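Local coordinates for protein methyltransferase (Geobacter sulfurreducens PCA, PDB 3C3P) that probably transfers a methyl group from S-adenosyl-L-methionine to an oxygen of an acceptor substrate that is not identified, at residues 125-130 against 148-153; 131-136 against 158-163. One frame throughout, in Å; residues are numbered along the deposited sequence. Where two conformers were deposited one is given.

Interaction 1 of 2, residues 125-130 against 148-153; sequences RDIDIL and RCLAKN. With EDO (1,2-ethanediol), chain F.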
loop_
_atom_site.group_PDB
_atom_site.type_symbol
_atom_site.label_atom_id
_atom_site.label_comp_id
_atom_site.label_asym_id
_atom_site.label_seq_id
_atom_site.Cartn_x
_atom_site.Cartn_y
_atom_site.Cartn_z
ATOM N N ARG A 125 -10.721 -12.875 -17.093
ATOM C CA ARG A 125 -9.343 -12.927 -17.600
ATOM C C ARG A 125 -8.594 -11.619 -17.394
ATOM O O ARG A 125 -9.175 -10.540 -17.424
ATOM C CB ARG A 125 -9.318 -13.275 -19.102
ATOM C CG ARG A 125 -9.855 -14.640 -19.457
ATOM C CD ARG A 125 -9.056 -15.763 -18.815
ATOM N NE ARG A 125 -9.563 -17.073 -19.227
ATOM C CZ ARG A 125 -10.513 -17.767 -18.601
ATOM N NH1 ARG A 125 -11.081 -17.306 -17.497
ATOM N NH2 ARG A 125 -10.891 -18.943 -19.082
ATOM N N ASP A 126 -7.289 -11.735 -17.182
ATOM C CA ASP A 126 -6.435 -10.553 -17.011
ATOM C C ASP A 126 -6.918 -9.637 -15.900
ATOM O O ASP A 126 -7.104 -8.443 -16.074
ATOM C CB ASP A 126 -6.331 -9.777 -18.322
ATOM C CG ASP A 126 -5.550 -10.530 -19.379
ATOM O OD1 ASP A 126 -4.502 -11.126 -19.045
ATOM O OD2 ASP A 126 -5.963 -10.483 -20.549
ATOM N N ILE A 127 -7.182 -10.259 -14.772
ATOM C CA ILE A 127 -7.585 -9.546 -13.548
ATOM C C ILE A 127 -6.360 -8.806 -13.005
ATOM O O ILE A 127 -5.312 -9.402 -12.788
ATOM C CB ILE A 127 -8.149 -10.507 -12.469
ATOM C CG1 ILE A 127 -9.395 -11.261 -12.992
ATOM C CG2 ILE A 127 -8.482 -9.739 -11.165
ATOM C CD1 ILE A 127 -9.874 -12.396 -12.063
ATOM N N ASP A 128 -6.525 -7.499 -12.787
ATOM C CA ASP A 128 -5.455 -6.600 -12.272
ATOM C C ASP A 128 -5.452 -6.559 -10.768
ATOM O O ASP A 128 -4.397 -6.447 -10.152
ATOM C CB ASP A 128 -5.581 -5.198 -12.872
ATOM C CG ASP A 128 -5.366 -5.209 -14.372
ATOM O OD1 ASP A 128 -4.348 -5.796 -14.805
ATOM O OD2 ASP A 128 -6.207 -4.656 -15.110
ATOM N N ILE A 129 -6.646 -6.591 -10.187
ATOM C CA ILE A 129 -6.798 -6.617 -8.735
ATOM C C ILE A 129 -7.838 -7.641 -8.372
ATOM O O ILE A 129 -8.949 -7.619 -8.866
ATOM C CB ILE A 129 -7.220 -5.275 -8.078
ATOM C CG1 ILE A 129 -6.176 -4.198 -8.290
ATOM C CG2 ILE A 129 -7.441 -5.479 -6.582
ATOM C CD1 ILE A 129 -6.493 -2.909 -7.609
ATOM N N LEU A 130 -7.433 -8.573 -7.539
ATOM C CA LEU A 130 -8.322 -9.611 -7.039
ATOM C C LEU A 130 -8.476 -9.393 -5.535
ATOM O O LEU A 130 -7.506 -9.491 -4.741
ATOM C CB LEU A 130 -7.806 -11.015 -7.357
ATOM C CG LEU A 130 -8.706 -12.129 -6.787
ATOM C CD1 LEU A 130 -10.101 -12.062 -7.420
ATOM C CD2 LEU A 130 -8.109 -13.532 -6.948
ATOM N N ARG A 148 -4.681 -18.384 -12.821
ATOM C CA ARG A 148 -4.759 -18.452 -14.298
ATOM C C ARG A 148 -5.522 -17.280 -14.907
ATOM O O ARG A 148 -5.410 -16.988 -16.103
ATOM C CB ARG A 148 -5.503 -19.709 -14.757
ATOM C CG ARG A 148 -4.888 -21.027 -14.356
ATOM C CD ARG A 148 -5.656 -22.171 -14.985
ATOM N NE ARG A 148 -7.037 -22.241 -14.513
ATOM C CZ ARG A 148 -7.438 -22.914 -13.432
ATOM N NH1 ARG A 148 -6.563 -23.586 -12.689
ATOM N NH2 ARG A 148 -8.726 -22.908 -13.089
ATOM N N CYS A 149 -6.299 -16.641 -14.047
ATOM C CA CYS A 149 -7.183 -15.523 -14.410
ATOM C C CYS A 149 -6.527 -14.188 -14.185
ATOM O O CYS A 149 -7.034 -13.142 -14.596
ATOM C CB CYS A 149 -8.470 -15.601 -13.585
ATOM S SG CYS A 149 -9.392 -17.163 -13.819
ATOM N N LEU A 150 -5.359 -14.245 -13.573
ATOM C CA LEU A 150 -4.622 -13.019 -13.234
ATOM C C LEU A 150 -3.784 -12.453 -14.372
ATOM O O LEU A 150 -3.208 -13.175 -15.172
ATOM C CB LEU A 150 -3.719 -13.222 -12.001
ATOM C CG LEU A 150 -4.362 -13.595 -10.664
ATOM C CD1 LEU A 150 -3.271 -13.711 -9.613
ATOM C CD2 LEU A 150 -5.413 -12.568 -10.262
ATOM N N ALA A 151 -3.756 -11.133 -14.439
ATOM C CA ALA A 151 -2.931 -10.446 -15.419
ATOM C C ALA A 151 -1.517 -10.377 -14.897
ATOM O O ALA A 151 -1.254 -10.578 -13.714
ATOM C CB ALA A 151 -3.417 -9.034 -15.647
ATOM N N LYS A 152 -0.603 -10.111 -15.816
ATOM C CA LYS A 152 0.781 -9.894 -15.446
ATOM C C LYS A 152 0.810 -8.801 -14.376
ATOM O O LYS A 152 0.171 -7.754 -14.535
ATOM C CB LYS A 152 1.602 -9.394 -16.636
ATOM C CG LYS A 152 3.019 -8.967 -16.261
ATOM C CD LYS A 152 3.840 -8.473 -17.453
ATOM C CE LYS A 152 5.166 -7.911 -16.973
ATOM N NZ LYS A 152 6.046 -7.484 -18.115
ATOM N N ASN A 153 1.560 -9.052 -13.307
ATOM C CA ASN A 153 1.756 -8.080 -12.218
ATOM C C ASN A 153 0.476 -7.682 -11.477
ATOM O O ASN A 153 0.353 -6.558 -10.940
ATOM C CB ASN A 153 2.504 -6.809 -12.699
ATOM C CG ASN A 153 3.935 -7.069 -13.194
ATOM O OD1 ASN A 153 4.431 -6.308 -14.035
ATOM N ND2 ASN A 153 4.584 -8.125 -12.704
HETATM C C1 EDO F . -9.639 -7.949 -19.517
HETATM O O1 EDO F . -10.341 -9.104 -19.056
HETATM C C2 EDO F . -9.615 -6.924 -18.391
HETATM O O2 EDO F . -8.924 -5.732 -18.789
HETATM O O HOH W 1 -2.133 -6.326 -13.288
#
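R125 enters the contact from the exposed end, its CB directed away from 148-153. CG lies beside the backbone N and the chain bends at chi2 (-61°), which carries the guanidinium back until NH1 lies 4.0 Å from C149 SG, a van der Waals approach; NH1 also makes a weak hydrogen bond to A122 O. R125 O accepts a very short bond from O1 of an ethanediol molecule, probably a remnant of the crystallisation liquor. D126 brings its CB against the A151 methyl group. I127 is the pivot: the only bridge between the two segments, parallel, joins it to L150. Its N donates to C149 O at 2.9 Å, almost straight (176°) and in the carbonyl plane, while its O takes A151 N at 2.9 Å from above the carbonyl plane. CG1, beside the backbone N, extends so that CD1 meets C149 CB at 3.8 Å, while CB faces L150 CD2; M146 of helix 139-146 also packs on this side chain. At D128 the chain turns a corner; OD1 comes to 3.5 Å from A151 CB and accepts from a water that also donates to K152 O, and OD2 takes the backbone N-H groups of Q58 and L59. Last, L130 rests its CB on the same L150 CD2 at 4.1 Å. This is a short parallel pairing at the start of the fourth strand of a Rossmann-like methyltransferase sheet, just ahead of its main pairing with 154-159. Two backbone bonds fix the register around I127, and the buried D128 carboxylate, gripped by two peptide N-H groups and a water, is probably stabilised as the anion.

Interaction 2 of 2, residues 131-136 against 158-163; sequences FMDCDV and AVNALR. With EDO (1,2-ethanediol), chain K.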
loop_
_atom_site.group_PDB
_atom_site.type_symbol
_atom_site.label_atom_id
_atom_site.label_comp_id
_atom_site.label_asym_id
_atom_site.label_seq_id
_atom_site.Cartn_x
_atom_site.Cartn_y
_atom_site.Cartn_z
ATOM N N PHE A 131 -9.704 -9.050 -5.160
ATOM C CA PHE A 131 -10.045 -8.794 -3.765
ATOM C C PHE A 131 -10.502 -10.086 -3.124
ATOM O O PHE A 131 -11.228 -10.875 -3.738
ATOM C CB PHE A 131 -11.130 -7.728 -3.633
ATOM C CG PHE A 131 -11.524 -7.432 -2.208
ATOM C CD1 PHE A 131 -10.820 -6.492 -1.458
ATOM C CD2 PHE A 131 -12.587 -8.084 -1.618
ATOM C CE1 PHE A 131 -11.198 -6.199 -0.146
ATOM C CE2 PHE A 131 -12.961 -7.800 -0.289
ATOM C CZ PHE A 131 -12.261 -6.862 0.427
HETATM N N MSE A 132 -10.066 -10.287 -1.890
HETATM C CA MSE A 132 -10.396 -11.491 -1.192
HETATM C C MSE A 132 -10.625 -11.311 0.314
HETATM O O MSE A 132 -9.971 -10.499 0.950
HETATM C CB MSE A 132 -9.171 -12.362 -1.374
HETATM C CG MSE A 132 -9.507 -13.709 -1.576
HETATM SE SE MSE A 132 -7.916 -14.718 -1.314
HETATM C CE MSE A 132 -6.784 -13.947 -2.736
ATOM N N ASP A 133 -11.583 -12.065 0.852
ATOM C CA ASP A 133 -11.891 -12.078 2.306
ATOM C C ASP A 133 -11.450 -13.428 2.913
ATOM O O ASP A 133 -12.010 -14.487 2.641
ATOM C CB ASP A 133 -13.369 -11.798 2.574
ATOM C CG ASP A 133 -13.691 -11.663 4.069
ATOM O OD1 ASP A 133 -12.852 -12.032 4.934
ATOM O OD2 ASP A 133 -14.810 -11.197 4.378
ATOM N N CYS A 134 -10.420 -13.356 3.738
ATOM C CA CYS A 134 -9.855 -14.542 4.369
ATOM C C CYS A 134 -10.796 -15.263 5.308
ATOM O O CYS A 134 -10.520 -16.406 5.670
ATOM C CB CYS A 134 -8.562 -14.216 5.127
ATOM S SG CYS A 134 -7.204 -13.695 4.060
ATOM N N ASP A 135 -11.889 -14.620 5.702
ATOM C CA ASP A 135 -12.891 -15.234 6.596
ATOM C C ASP A 135 -13.814 -16.163 5.860
ATOM O O ASP A 135 -14.403 -17.072 6.433
ATOM C CB ASP A 135 -13.803 -14.189 7.243
ATOM C CG ASP A 135 -13.134 -13.428 8.333
ATOM O OD1 ASP A 135 -12.073 -13.873 8.799
ATOM O OD2 ASP A 135 -13.709 -12.416 8.764
ATOM N N VAL A 136 -13.927 -15.912 4.568
ATOM C CA VAL A 136 -14.824 -16.656 3.688
ATOM C C VAL A 136 -14.165 -17.692 2.813
ATOM O O VAL A 136 -14.776 -18.709 2.473
ATOM C CB VAL A 136 -15.560 -15.689 2.729
ATOM C CG1 VAL A 136 -16.476 -16.462 1.789
ATOM C CG2 VAL A 136 -16.344 -14.666 3.507
ATOM N N ALA A 158 -6.133 -9.273 0.248
ATOM C CA ALA A 158 -6.867 -10.201 1.132
ATOM C C ALA A 158 -7.072 -9.576 2.490
ATOM O O ALA A 158 -6.114 -9.283 3.218
ATOM C CB ALA A 158 -6.124 -11.539 1.247
ATOM N N VAL A 159 -8.336 -9.359 2.828
ATOM C CA VAL A 159 -8.673 -8.732 4.096
ATOM C C VAL A 159 -8.889 -9.780 5.174
ATOM O O VAL A 159 -8.940 -10.995 4.901
ATOM C CB VAL A 159 -9.883 -7.764 3.988
ATOM C CG1 VAL A 159 -9.524 -6.571 3.049
ATOM C CG2 VAL A 159 -11.188 -8.487 3.564
ATOM N N ASN A 160 -9.023 -9.279 6.390
ATOM C CA ASN A 160 -9.222 -10.130 7.596
ATOM C C ASN A 160 -8.116 -11.169 7.694
ATOM O O ASN A 160 -8.325 -12.323 8.070
ATOM C CB ASN A 160 -10.601 -10.786 7.591
ATOM C CG ASN A 160 -11.705 -9.770 7.538
ATOM O OD1 ASN A 160 -11.586 -8.694 8.109
ATOM N ND2 ASN A 160 -12.782 -10.093 6.830
ATOM N N ALA A 161 -6.922 -10.717 7.346
ATOM C CA ALA A 161 -5.693 -11.534 7.349
ATOM C C ALA A 161 -5.056 -11.837 8.729
ATOM O O ALA A 161 -4.348 -12.833 8.860
ATOM C CB ALA A 161 -4.655 -10.931 6.436
ATOM N N LEU A 162 -5.306 -10.986 9.730
ATOM C CA LEU A 162 -4.743 -11.151 11.085
ATOM C C LEU A 162 -5.794 -11.516 12.106
ATOM O O LEU A 162 -5.503 -12.154 13.110
ATOM C CB LEU A 162 -3.951 -9.909 11.535
ATOM C CG LEU A 162 -2.678 -9.682 10.719
ATOM C CD1 LEU A 162 -2.022 -8.385 11.119
ATOM C CD2 LEU A 162 -1.705 -10.903 10.843
ATOM N N ARG A 163 -7.012 -11.099 11.859
ATOM C CA ARG A 163 -8.119 -11.436 12.749
ATOM C C ARG A 163 -9.413 -11.417 11.969
ATOM O O ARG A 163 -9.528 -10.775 10.922
ATOM C CB ARG A 163 -8.202 -10.492 13.934
ATOM C CG ARG A 163 -8.637 -9.128 13.546
ATOM C CD ARG A 163 -8.608 -8.217 14.717
ATOM N NE ARG A 163 -9.022 -6.870 14.327
ATOM C CZ ARG A 163 -8.963 -5.818 15.128
ATOM N NH1 ARG A 163 -8.506 -5.943 16.357
ATOM N NH2 ARG A 163 -9.354 -4.634 14.704
HETATM C C1 EDO K . -9.379 -15.235 9.872
HETATM O O1 EDO K . -9.658 -14.350 8.778
HETATM C C2 EDO K . -8.156 -14.819 10.696
HETATM O O2 EDO K . -7.114 -14.371 9.827
#
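Packing is tight where strands 127-133 and 154-159 run parallel, the fourth and fifth strands of a Rossmann-like methyltransferase sheet. V159 N donates to M132 O at 2.7 Å, nearly along the C=O axis, and C134 N returns a bond to V159 O. V159 sets CG1 against F131 CE1 at 3.6 Å, and CG2 meets the neighbouring CZ, the two side chains crossing at about a right angle. On the other face selenomethionine M132 and A158 touch through their CB atoms, while C134 SG lies 3.7 Å from A158 CB. At the C-terminal strand ends, from D133 on, the contact turns polar. D133, with CG anti to N (chi1 -174°), presents OD1 to N160 ND2 at 2.7 Å and to D135 N at 2.9 Å, the latter closing an Asx turn; one donor lies above each face of the carboxylate, so OD1 is gripped from both sides. An alanine here would probably loosen both the turn and the hold on N160. N160 OD1 is held by N201; on the looser, partly exposed side an ethanediol bonds through O2 to N160 O. The two N-H donors probably favour the D133 anion, against the nearby D135 carboxylate; its bond to N160 links the strand ends.

Overall arrangement
From the N terminus, the chain lays down the first three parallel strands and reaches 125-130, runs straight on into 131-136, and leaves the sheet for helix 139-146. Interaction 1 closes that excursion: 148-153 returns beside the beginning of strand 127-133. The chain then turns into strand 154-159, and interaction 2 closes the second loop when 158-163 arrives beside the far end of the same strand. The two loops cross, since their segments alternate along the sequence, and their centres lie about 19 Å apart. Together they pin both ends of one right-handed beta-alpha-beta crossover, joining strand 127-133 to its neighbour 154-159, beyond which antiparallel strand 203-208 continues the sheet.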